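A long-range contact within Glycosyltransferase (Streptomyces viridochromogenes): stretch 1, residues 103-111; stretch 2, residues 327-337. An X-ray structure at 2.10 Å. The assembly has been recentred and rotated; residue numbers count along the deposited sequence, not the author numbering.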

ATOM      1  N   PRO A 103      -5.410  30.989  -3.433  1.00 13.79           N
ATOM      2  CA  PRO A 103      -5.298  30.990  -4.898  1.00 12.74           C
ATOM      3  C   PRO A 103      -3.913  30.545  -5.294  1.00 12.02           C
ATOM      4  O   PRO A 103      -2.939  30.914  -4.655  1.00 12.12           O
ATOM      5  N   GLY A 104      -3.814  29.737  -6.332  1.00 12.34           N
ATOM      6  CA  GLY A 104      -2.520  29.305  -6.813  1.00 12.58           C
ATOM      7  C   GLY A 104      -2.171  27.907  -6.322  1.00 13.21           C
ATOM      8  O   GLY A 104      -1.269  27.257  -6.864  1.00 14.20           O
ATOM      9  N   THR A 105      -2.874  27.429  -5.307  1.00 12.51           N
ATOM     10  CA  THR A 105      -2.550  26.115  -4.746  1.00 12.22           C
ATOM     11  C   THR A 105      -3.239  25.005  -5.556  1.00 12.44           C
ATOM     12  O   THR A 105      -4.453  24.986  -5.677  1.00 12.44           O
ATOM     13  N   ALA A 106      -2.445  24.065  -6.090  1.00 11.63           N
ATOM     14  CA  ALA A 106      -2.999  22.910  -6.819  1.00  9.61           C
ATOM     15  C   ALA A 106      -3.494  21.854  -5.835  1.00  8.93           C
ATOM     16  O   ALA A 106      -2.922  21.663  -4.757  1.00  7.54           O
ATOM     17  N   PHE A 107      -4.565  21.172  -6.214  1.00  8.32           N
ATOM     18  CA  PHE A 107      -5.078  20.075  -5.410  1.00  9.49           C
ATOM     19  C   PHE A 107      -5.000  18.761  -6.217  1.00  9.11           C
ATOM     20  O   PHE A 107      -5.471  18.677  -7.363  1.00  8.00           O
ATOM     21  N   ILE A 108      -4.360  17.759  -5.611  1.00  7.88           N
ATOM     22  CA  ILE A 108      -4.230  16.430  -6.216  1.00  7.79           C
ATOM     23  C   ILE A 108      -4.507  15.357  -5.168  1.00  7.81           C
ATOM     24  O   ILE A 108      -4.252  15.555  -3.969  1.00  6.46           O
ATOM     25  N   SER A 109      -5.030  14.215  -5.617  1.00  8.35           N
ATOM     26  CA  SER A 109      -5.267  13.078  -4.677  1.00  9.35           C
ATOM     27  C   SER A 109      -4.608  11.809  -5.170  1.00  8.61           C
ATOM     28  O   SER A 109      -4.548  11.597  -6.360  1.00  9.44           O
ATOM     29  N   SER A 110      -4.174  10.942  -4.257  1.00  9.40           N
ATOM     30  CA  SER A 110      -3.951   9.519  -4.589  1.00  9.23           C
ATOM     31  C   SER A 110      -5.110   8.761  -3.935  1.00  9.58           C
ATOM     32  O   SER A 110      -5.256   8.757  -2.715  1.00 10.41           O
ATOM     33  N   HIS A 111      -5.920   8.125  -4.756  1.00  9.64           N
ATOM     34  CA  HIS A 111      -6.983   7.249  -4.291  1.00  8.76           C
ATOM     35  C   HIS A 111      -6.515   5.865  -3.866  1.00  7.28           C
ATOM     36  O   HIS A 111      -5.978   5.107  -4.671  1.00  6.97           O
ATOM     37  N   ARG A 327       6.976  10.977 -11.300  1.00 10.48           N
ATOM     38  CA  ARG A 327       5.657  10.884 -11.925  1.00 10.40           C
ATOM     39  C   ARG A 327       4.591  11.765 -11.277  1.00 10.19           C
ATOM     40  O   ARG A 327       3.857  12.474 -11.978  1.00  9.92           O
ATOM     41  N   TYR A 328       4.513  11.740  -9.964  1.00  8.29           N
ATOM     42  CA  TYR A 328       3.650  12.707  -9.280  1.00 10.24           C
ATOM     43  C   TYR A 328       3.963  14.189  -9.525  1.00 10.20           C
ATOM     44  O   TYR A 328       3.050  14.948  -9.773  1.00  9.39           O
ATOM     45  N   VAL A 329       5.249  14.574  -9.460  1.00 10.09           N
ATOM     46  CA  VAL A 329       5.655  15.951  -9.727  1.00 11.12           C
ATOM     47  C   VAL A 329       5.203  16.390 -11.109  1.00 11.73           C
ATOM     48  O   VAL A 329       4.730  17.519 -11.280  1.00 13.50           O
ATOM     49  N   GLU A 330       5.337  15.507 -12.092  1.00 12.41           N
ATOM     50  CA  GLU A 330       4.849  15.786 -13.443  1.00 14.00           C
ATOM     51  C   GLU A 330       3.366  16.157 -13.394  1.00 12.12           C
ATOM     52  O   GLU A 330       2.976  17.112 -14.042  1.00 13.00           O
ATOM     53  N   GLN A 331       2.555  15.416 -12.622  1.00  9.80           N
ATOM     54  CA  GLN A 331       1.123  15.740 -12.411  1.00  9.06           C
ATOM     55  C   GLN A 331       0.898  17.001 -11.581  1.00  8.41           C
ATOM     56  O   GLN A 331       0.013  17.755 -11.862  1.00  8.94           O
ATOM     57  N   TYR A 332       1.701  17.242 -10.569  1.00  7.94           N
ATOM     58  CA  TYR A 332       1.658  18.536  -9.873  1.00  8.92           C
ATOM     59  C   TYR A 332       1.846  19.704 -10.838  1.00  8.70           C
ATOM     60  O   TYR A 332       1.107  20.665 -10.776  1.00 10.62           O
ATOM     61  N   ARG A 333       2.875  19.631 -11.676  1.00 10.37           N
ATOM     62  CA  ARG A 333       3.144  20.667 -12.680  1.00 12.04           C
ATOM     63  C   ARG A 333       2.041  20.803 -13.728  1.00 11.81           C
ATOM     64  O   ARG A 333       1.781  21.928 -14.219  1.00 14.25           O
ATOM     65  N   ARG A 334       1.420  19.679 -14.087  1.00 10.99           N
ATOM     66  CA  ARG A 334       0.251  19.674 -14.991  1.00 11.54           C
ATOM     67  C   ARG A 334      -0.868  20.535 -14.405  1.00 10.97           C
ATOM     68  O   ARG A 334      -1.415  21.401 -15.070  1.00 12.16           O
ATOM     69  N   LEU A 335      -1.162  20.319 -13.129  1.00 10.12           N
ATOM     70  CA  LEU A 335      -2.144  21.090 -12.411  1.00  9.54           C
ATOM     71  C   LEU A 335      -1.765  22.565 -12.224  1.00 10.19           C
ATOM     72  O   LEU A 335      -2.609  23.452 -12.383  1.00  8.79           O
ATOM     73  N   LEU A 336      -0.501  22.812 -11.865  1.00 10.46           N
ATOM     74  CA  LEU A 336      -0.009  24.158 -11.710  1.00 10.58           C
ATOM     75  C   LEU A 336      -0.106  24.982 -13.018  1.00 12.33           C
ATOM     76  O   LEU A 336      -0.393  26.182 -12.945  1.00 11.78           O
ATOM     77  N   ALA A 337       0.079  24.334 -14.181  1.00 12.72           N
ATOM     78  CA  ALA A 337      -0.049  24.995 -15.491  1.00 13.87           C
ATOM     79  C   ALA A 337      -1.479  25.229 -15.921  1.00 14.87           C
ATOM     80  O   ALA A 337      -1.702  25.783 -16.997  1.00 15.77           O
TER

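How does stretch 1 first meet the helix? Pro103 is too far away to take part, and Gly104 contributes backbone alone: its carbonyl O lies 3.6 Å from CD2 of Leu336. With phi near 100°, Gly104 adopts a conformation in which a CB would be jammed against the carbonyl O of the residue before, so the turn calls for glycine. Thr105, in the m rotamer, points its CB away from the helix and makes no contact with it. The strand then begins, and with it the alternation that sends every second side chain toward the helix.

What does the small side chain of Ala106 accomplish? It sits where the backbones come close: the CA atoms of Ala106 and Leu336 are 5.9 Å apart, the nearest CA pair across the stretches. Its methyl points toward the helix and touches two successive leucines, with Ala106 CB 3.8 Å from CB of Leu335 and 3.7 Å from CD2 of Leu336. Both leucines have chi1 m and chi2 t. The CA-to-CB bond of Leu335 points toward the strand, whereas that of Leu336 points sideways and only the end of its side chain comes nearer. Phe107, with chi1 t, has its CA-to-CB bond pointing away, yet Phe107 O lies 3.4 Å from CD1 of Leu335.

Why does Ile108 have the largest share of the contact on the strand? Extended in the t,t conformation and pointing toward the helix, it reaches three helix residues. Ile108 CB packs 3.6 Å from CD1 of Leu335, its CD1 lies 3.6 Å from CB of Gln331, and its CG2 is 3.6 Å from CE1 of Tyr332, meeting that ring obliquely. Gln331 starts toward the strand, but its m,m side chain leads away, leaving its aliphatic base beside Ile108 while Gln331 OE1 accepts a hydrogen bond from Arg334 NH1 at 2.8 Å. Tyr332, with chi1 m, sets out sideways and brings its ring nearer; its hydroxyl is hydrogen-bonded elsewhere in the structure.

Where does the packing turn polar? Ser109 points away, and Ser110, again toward the helix and with chi1 m, forms the one hydrogen bond between the stretches with Tyr328, Ser110 OG to Tyr328 OH 2.7 Å. The tyrosine, also m in chi1, points toward the strand, and the length of its side chain carries the hydroxyl across to the short serine. Ser110 OG is hydrogen-bonded elsewhere too. His111, with chi1 t, points away and does not touch the helix.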

ATOM      1  CB  PRO A 103      -5.463  32.473  -5.278  1.00 13.10           C
ATOM      2  CG  PRO A 103      -6.013  33.165  -4.060  1.00 13.10           C
ATOM      3  CD  PRO A 103      -5.751  32.318  -2.869  1.00 13.40           C
ATOM      4  CB  THR A 105      -2.886  26.026  -3.214  1.00 11.78           C
ATOM      5  OG1 THR A 105      -2.199  27.076  -2.536  1.00  9.52           O
ATOM      6  CG2 THR A 105      -2.386  24.724  -2.641  1.00  9.29           C
ATOM      7  CB  ALA A 106      -1.908  22.281  -7.761  1.00  8.68           C
ATOM      8  CB  PHE A 107      -6.501  20.350  -4.921  1.00  9.02           C
ATOM      9  CG  PHE A 107      -7.021  19.291  -4.018  1.00  9.83           C
ATOM     10  CD1 PHE A 107      -6.691  19.284  -2.652  1.00  9.43           C
ATOM     11  CD2 PHE A 107      -7.821  18.263  -4.526  1.00  9.89           C
ATOM     12  CE1 PHE A 107      -7.170  18.266  -1.812  1.00  9.08           C
ATOM     13  CE2 PHE A 107      -8.327  17.260  -3.694  1.00  8.60           C
ATOM     14  CZ  PHE A 107      -7.982  17.246  -2.349  1.00  9.24           C
ATOM     15  CB  ILE A 108      -2.790  16.222  -6.888  1.00  7.65           C
ATOM     16  CG1 ILE A 108      -2.782  14.977  -7.809  1.00  7.93           C
ATOM     17  CG2 ILE A 108      -1.640  16.222  -5.827  1.00  5.10           C
ATOM     18  CD1 ILE A 108      -1.540  14.867  -8.746  1.00  8.14           C
ATOM     19  CB  SER A 109      -6.799  12.812  -4.501  1.00  8.33           C
ATOM     20  OG  SER A 109      -7.480  13.997  -4.075  1.00  7.92           O
ATOM     21  CB  SER A 110      -2.643   8.972  -4.020  1.00  8.81           C
ATOM     22  OG  SER A 110      -1.491   9.531  -4.611  1.00 10.07           O
ATOM     23  CB  HIS A 111      -8.087   7.131  -5.342  1.00  8.65           C
ATOM     24  CG  HIS A 111      -9.408   6.786  -4.735  1.00  9.64           C
ATOM     25  ND1 HIS A 111      -9.892   7.440  -3.619  1.00  9.60           N
ATOM     26  CD2 HIS A 111     -10.310   5.818  -5.031  1.00  7.98           C
ATOM     27  CE1 HIS A 111     -11.046   6.903  -3.268  1.00  8.83           C
ATOM     28  NE2 HIS A 111     -11.320   5.918  -4.107  1.00  7.82           N
ATOM     29  CB  ARG A 327       5.186   9.409 -12.061  1.00 10.56           C
ATOM     30  CG  ARG A 327       5.964   8.730 -13.180  1.00 14.94           C
ATOM     31  CD  ARG A 327       5.805   7.261 -13.123  1.00 21.68           C
ATOM     32  NE  ARG A 327       4.432   6.833 -13.464  1.00 20.07           N
ATOM     33  CZ  ARG A 327       4.101   5.553 -13.636  1.00 19.97           C
ATOM     34  NH1 ARG A 327       5.045   4.600 -13.521  1.00 17.64           N
ATOM     35  NH2 ARG A 327       2.848   5.230 -13.951  1.00 18.44           N
ATOM     36  CB  TYR A 328       3.602  12.430  -7.777  1.00 10.06           C
ATOM     37  CG  TYR A 328       2.666  11.316  -7.457  1.00 11.71           C
ATOM     38  CD1 TYR A 328       1.298  11.477  -7.667  1.00 12.13           C
ATOM     39  CD2 TYR A 328       3.137  10.086  -6.954  1.00 12.43           C
ATOM     40  CE1 TYR A 328       0.402  10.471  -7.340  1.00 11.97           C
ATOM     41  CE2 TYR A 328       2.255   9.060  -6.644  1.00 11.86           C
ATOM     42  CZ  TYR A 328       0.883   9.281  -6.833  1.00 12.32           C
ATOM     43  OH  TYR A 328      -0.022   8.310  -6.565  1.00 13.45           O
ATOM     44  CB  VAL A 329       7.191  16.132  -9.537  1.00 11.30           C
ATOM     45  CG1 VAL A 329       7.669  17.550  -9.973  1.00 13.42           C
ATOM     46  CG2 VAL A 329       7.588  15.862  -8.068  1.00 11.24           C
ATOM     47  CB  GLU A 330       5.122  14.583 -14.398  1.00 14.21           C
ATOM     48  CG  GLU A 330       4.730  14.820 -15.878  1.00 17.77           C
ATOM     49  CD  GLU A 330       4.744  13.553 -16.753  1.00 19.39           C
ATOM     50  OE1 GLU A 330       4.927  12.410 -16.223  1.00 22.89           O
ATOM     51  OE2 GLU A 330       4.553  13.711 -17.995  1.00 26.47           O
ATOM     52  CB  GLN A 331       0.345  14.551 -11.794  1.00  7.97           C
ATOM     53  CG  GLN A 331       0.410  13.244 -12.614  1.00  9.44           C
ATOM     54  CD  GLN A 331       0.006  13.466 -14.085  1.00 13.84           C
ATOM     55  OE1 GLN A 331      -0.900  14.232 -14.353  1.00 11.18           O
ATOM     56  NE2 GLN A 331       0.696  12.814 -15.022  1.00 10.12           N
ATOM     57  CB  TYR A 332       2.751  18.659  -8.794  1.00  7.41           C
ATOM     58  CG  TYR A 332       2.801  17.586  -7.694  1.00  7.78           C
ATOM     59  CD1 TYR A 332       1.779  16.635  -7.508  1.00  5.13           C
ATOM     60  CD2 TYR A 332       3.903  17.536  -6.830  1.00  4.33           C
ATOM     61  CE1 TYR A 332       1.877  15.669  -6.439  1.00  5.65           C
ATOM     62  CE2 TYR A 332       3.992  16.603  -5.824  1.00  6.93           C
ATOM     63  CZ  TYR A 332       2.983  15.678  -5.628  1.00  5.22           C
ATOM     64  OH  TYR A 332       3.171  14.747  -4.591  1.00  9.74           O
ATOM     65  CB  ARG A 333       4.526  20.449 -13.340  1.00 12.57           C
ATOM     66  CG  ARG A 333       5.661  20.603 -12.307  1.00 15.25           C
ATOM     67  CD  ARG A 333       6.976  20.975 -12.923  1.00 19.60           C
ATOM     68  NE  ARG A 333       8.097  20.775 -12.005  1.00 19.52           N
ATOM     69  CZ  ARG A 333       8.518  21.655 -11.099  1.00 19.92           C
ATOM     70  NH1 ARG A 333       7.934  22.842 -10.963  1.00 17.63           N
ATOM     71  NH2 ARG A 333       9.557  21.333 -10.336  1.00 20.70           N
ATOM     72  CB  ARG A 334      -0.220  18.226 -15.213  1.00 11.34           C
ATOM     73  CG  ARG A 334      -1.595  18.086 -15.910  1.00 13.41           C
ATOM     74  CD  ARG A 334      -1.879  16.620 -16.157  1.00 13.16           C
ATOM     75  NE  ARG A 334      -3.083  16.303 -16.938  1.00 12.47           N
ATOM     76  CZ  ARG A 334      -3.540  15.052 -17.035  1.00 14.27           C
ATOM     77  NH1 ARG A 334      -2.909  14.075 -16.368  1.00 10.38           N
ATOM     78  NH2 ARG A 334      -4.607  14.772 -17.761  1.00 15.23           N
ATOM     79  CB  LEU A 335      -2.461  20.402 -11.053  1.00  9.89           C
ATOM     80  CG  LEU A 335      -3.210  19.050 -11.116  1.00  7.70           C
ATOM     81  CD1 LEU A 335      -3.059  18.317  -9.796  1.00  8.59           C
ATOM     82  CD2 LEU A 335      -4.691  19.164 -11.469  1.00  5.36           C
ATOM     83  CB  LEU A 336       1.392  24.166 -11.060  1.00 11.06           C
ATOM     84  CG  LEU A 336       1.380  23.732  -9.565  1.00 11.15           C
ATOM     85  CD1 LEU A 336       2.754  23.381  -9.036  1.00 11.57           C
ATOM     86  CD2 LEU A 336       0.668  24.822  -8.665  1.00 12.72           C
ATOM     87  CB  ALA A 337       0.691  24.230 -16.598  1.00 14.09           C
TER